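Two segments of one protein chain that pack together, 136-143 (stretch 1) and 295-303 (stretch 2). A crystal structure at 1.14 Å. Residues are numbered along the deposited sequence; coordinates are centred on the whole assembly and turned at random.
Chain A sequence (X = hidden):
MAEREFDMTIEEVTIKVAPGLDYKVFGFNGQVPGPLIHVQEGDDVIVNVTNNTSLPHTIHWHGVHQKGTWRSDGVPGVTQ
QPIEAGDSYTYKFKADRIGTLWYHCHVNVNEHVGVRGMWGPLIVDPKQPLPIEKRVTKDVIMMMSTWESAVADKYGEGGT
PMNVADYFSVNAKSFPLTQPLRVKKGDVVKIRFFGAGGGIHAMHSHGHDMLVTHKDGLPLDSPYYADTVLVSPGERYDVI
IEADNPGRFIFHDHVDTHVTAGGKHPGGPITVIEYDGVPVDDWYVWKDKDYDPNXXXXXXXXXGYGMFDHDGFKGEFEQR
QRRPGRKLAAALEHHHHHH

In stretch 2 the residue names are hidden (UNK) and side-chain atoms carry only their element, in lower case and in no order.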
# COMPACT_ATOMS: atom_id res chain seq x y z
N VAL A 136 -10.48 24.66 -12.08
CA VAL A 136 -9.22 24.11 -12.56
C VAL A 136 -8.70 24.88 -13.79
O VAL A 136 -9.46 25.15 -14.73
CB VAL A 136 -9.41 22.63 -12.89
CG1 VAL A 136 -8.19 22.06 -13.60
CG2 VAL A 136 -9.70 21.86 -11.61
N THR A 137 -7.42 25.20 -13.77
CA THR A 137 -6.77 25.91 -14.87
C THR A 137 -5.74 25.02 -15.56
O THR A 137 -5.29 25.35 -16.66
CB THR A 137 -6.09 27.20 -14.41
OG1 THR A 137 -5.08 26.82 -13.48
CG2 THR A 137 -7.10 28.13 -13.72
N LYS A 138 -5.42 23.88 -14.97
CA LYS A 138 -4.44 22.99 -15.60
C LYS A 138 -4.74 21.56 -15.14
O LYS A 138 -4.94 21.37 -13.94
CB LYS A 138 -3.04 23.37 -15.15
CG LYS A 138 -1.94 22.63 -15.94
CD LYS A 138 -0.58 22.89 -15.30
CE LYS A 138 -0.21 24.38 -15.23
NZ LYS A 138 -0.29 24.96 -16.60
N ASP A 139 -4.80 20.64 -16.08
CA ASP A 139 -5.11 19.22 -15.84
C ASP A 139 -3.90 18.43 -16.21
O ASP A 139 -3.29 18.72 -17.26
CB ASP A 139 -6.38 18.90 -16.66
CG ASP A 139 -7.09 17.63 -16.29
OD1 ASP A 139 -6.63 16.84 -15.45
OD2 ASP A 139 -8.18 17.42 -16.90
N VAL A 140 -3.49 17.51 -15.35
CA VAL A 140 -2.20 16.84 -15.40
C VAL A 140 -2.39 15.34 -15.21
O VAL A 140 -2.98 14.92 -14.24
CB VAL A 140 -1.33 17.39 -14.23
CG1 VAL A 140 0.01 16.69 -14.06
CG2 VAL A 140 -1.13 18.91 -14.42
N ILE A 141 -1.83 14.57 -16.14
CA ILE A 141 -1.86 13.09 -16.05
C ILE A 141 -0.50 12.60 -15.67
O ILE A 141 0.48 12.93 -16.35
CB ILE A 141 -2.33 12.52 -17.40
CG1 ILE A 141 -3.87 12.68 -17.53
CG2 ILE A 141 -1.91 11.05 -17.60
CD1 ILE A 141 -4.43 12.41 -18.91
N MET A 142 -0.43 11.77 -14.63
CA MET A 142 0.81 11.13 -14.17
C MET A 142 0.62 9.62 -14.06
O MET A 142 -0.03 9.12 -13.12
CB MET A 142 1.25 11.66 -12.79
CG MET A 142 1.66 13.15 -12.89
SD MET A 142 2.51 13.61 -11.38
CE MET A 142 2.67 15.39 -11.52
N MET A 143 1.19 8.87 -15.03
CA MET A 143 1.01 7.40 -15.04
C MET A 143 2.32 6.79 -14.61
O MET A 143 3.36 6.93 -15.32
CB MET A 143 0.65 6.96 -16.47
CG MET A 143 -0.62 7.68 -16.97
SD MET A 143 -1.31 6.99 -18.51
CE MET A 143 -2.06 5.49 -17.89
N UNK A 295 4.03 17.05 -21.57
CA UNK A 295 4.55 15.83 -20.94
C UNK A 295 3.52 15.20 -20.01
O UNK A 295 3.59 14.00 -19.77
c UNK A 295 7.42 12.71 -18.16
c UNK A 295 6.73 13.67 -17.45
c UNK A 295 7.64 12.86 -19.53
c UNK A 295 6.24 14.78 -18.11
c UNK A 295 5.83 16.19 -20.17
c UNK A 295 6.43 14.95 -19.47
c UNK A 295 7.13 13.99 -20.18
N UNK A 296 2.60 15.99 -19.46
CA UNK A 296 1.53 15.46 -18.63
C UNK A 296 0.18 15.57 -19.31
O UNK A 296 -0.87 15.54 -18.65
c UNK A 296 2.77 16.19 -16.50
c UNK A 296 4.33 15.02 -15.05
c UNK A 296 1.47 16.20 -17.26
c UNK A 296 3.16 15.05 -15.79
c UNK A 296 5.18 16.12 -15.02
c UNK A 296 4.82 17.27 -15.71
c UNK A 296 3.63 17.30 -16.47
N UNK A 297 0.20 15.66 -20.66
CA UNK A 297 -1.03 15.74 -21.47
C UNK A 297 -1.81 17.01 -21.21
O UNK A 297 -2.96 17.16 -21.62
o UNK A 297 -0.94 10.29 -25.06
c UNK A 297 -1.48 13.64 -23.71
c UNK A 297 -1.59 12.08 -21.91
c UNK A 297 -1.35 11.03 -22.80
c UNK A 297 -1.24 12.60 -24.63
c UNK A 297 -1.18 11.29 -24.15
c UNK A 297 -1.91 14.50 -21.36
c UNK A 297 -1.63 13.40 -22.35
N UNK A 298 -1.21 18.05 -20.56
CA UNK A 298 -2.04 19.21 -20.16
C UNK A 298 -2.48 20.04 -21.33
O UNK A 298 -3.51 20.65 -21.26
o UNK A 298 -0.89 19.43 -18.02
c UNK A 298 -1.22 20.11 -19.22
N UNK A 299 -1.69 20.04 -22.42
CA UNK A 299 -2.17 20.80 -23.60
C UNK A 299 -3.24 19.98 -24.32
O UNK A 299 -4.31 20.50 -24.67
c UNK A 299 -0.04 22.13 -23.81
o UNK A 299 -0.41 23.86 -22.21
c UNK A 299 -1.00 21.16 -24.52
o UNK A 299 -1.64 24.03 -23.94
c UNK A 299 -0.73 23.40 -23.32
N UNK A 300 -3.01 18.69 -24.52
CA UNK A 300 -4.04 17.87 -25.19
C UNK A 300 -5.36 17.91 -24.43
O UNK A 300 -6.40 17.88 -25.12
c UNK A 300 -3.60 16.40 -25.26
o UNK A 300 -2.39 16.26 -25.98
N UNK A 301 -5.31 17.95 -23.09
CA UNK A 301 -6.54 17.95 -22.31
C UNK A 301 -7.37 19.19 -22.56
O UNK A 301 -8.57 19.14 -22.23
c UNK A 301 -7.16 15.51 -20.32
c UNK A 301 -5.13 16.26 -19.14
c UNK A 301 -5.88 16.36 -20.46
c UNK A 301 -6.21 17.80 -20.82
N UNK A 302 -6.82 20.28 -23.11
CA UNK A 302 -7.56 21.51 -23.39
C UNK A 302 -8.10 21.53 -24.80
O UNK A 302 -8.81 22.51 -25.15
c UNK A 302 -4.05 24.27 -22.03
c UNK A 302 -6.06 22.91 -21.89
c UNK A 302 -6.57 22.70 -23.29
c UNK A 302 -5.55 24.35 -21.88
n UNK A 302 -3.49 24.83 -20.75
N UNK A 303 -7.75 20.52 -25.62
CA UNK A 303 -8.04 20.66 -27.06
C UNK A 303 -9.31 19.99 -27.52
O UNK A 303 -9.44 19.76 -28.73
c UNK A 303 -4.28 20.49 -28.11
c UNK A 303 -5.59 21.06 -27.62
n UNK A 303 -3.17 21.23 -27.93
c UNK A 303 -6.80 20.13 -27.82
o UNK A 303 -4.29 19.39 -28.66
O HOH W 1 -4.78 21.55 -18.87

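Position 295 carries seven side-chain carbons: one, then a ring of six. It makes no contact with stretch 1. No oxygen tops the ring, so this is Phe295.

Position 296 has the same make-up, one carbon and a six-carbon ring. Its CB points toward stretch 1 and lies 3.6 Å from Val140 CG1. The absence of a ring oxygen gives Phe296. Its CD1 is 3.8 Å from Met142 CG, and Met142 SD sits obliquely 5.3 Å from the ring centroid. Ile141 O lies at the ring edge, near its plane. The backbone also binds: Ile141 N donates to Phe296 O at 2.9 Å, with a nearly straight angle of 164°.

Position 297 has one carbon, then a six-carbon ring bearing one oxygen. Its CB is 4.1 Å from Ile141 CD1. The ring with its oxygen is that of Tyr297. The hydroxyl is hydrogen-bonded elsewhere in the structure. Its phi is positive, at 65°.

Position 298 has one carbon and one oxygen, without a further branch. The side-chain oxygen lies 2.6 Å from Asp139 O. This is Ser298. Its OG donates a short hydrogen bond to Asp139 O across that distance. The same OG is 3.6 Å from Val140 CG2.

Position 299 has three carbons, the third carrying two oxygens. It makes no contact with stretch 1. The carboxylate identifies Glu299.

Position 300 again has one carbon and one oxygen. It is out of reach of stretch 1. It is Ser300.

Position 301 has four carbons, forked at the second. One terminal carbon lies 3.6 Å from Asp139 O. The fork beyond CB gives Leu301. Its CD1 is that carbon, and it is also 3.9 Å from Ile141 CD1. Leu301 N donates to Tyr297 O at 2.9 Å.

Position 302 has four carbons in a row ending in nitrogen. On stretch 1 it only skirts Thr137, with the terminal nitrogen 4.5 Å from Thr137 O. This is Lys302. Its NZ forms a salt bridge with Glu299 OE2 at 3.5 Å.

Position 303 has three carbons, the third carrying one oxygen and one nitrogen. It does not reach stretch 1. This amide is Gln303.

The contact combines polar bonds along the strand with apolar packing. Asp139 O and Ile141 N, two residues apart, bind Ser298 OG and Phe296 O. One water adds a bridge, accepting from Asp139 N and donating to Ser298 O, both at 2.9 Å. Apolar groups pack around these bonds: Phe296 against Val140 and Met142, and Tyr297 and Leu301 against Ile141. The two stretches together bury 481 Å².

Stretch 2, residues 295-303: FFYSESLKQ
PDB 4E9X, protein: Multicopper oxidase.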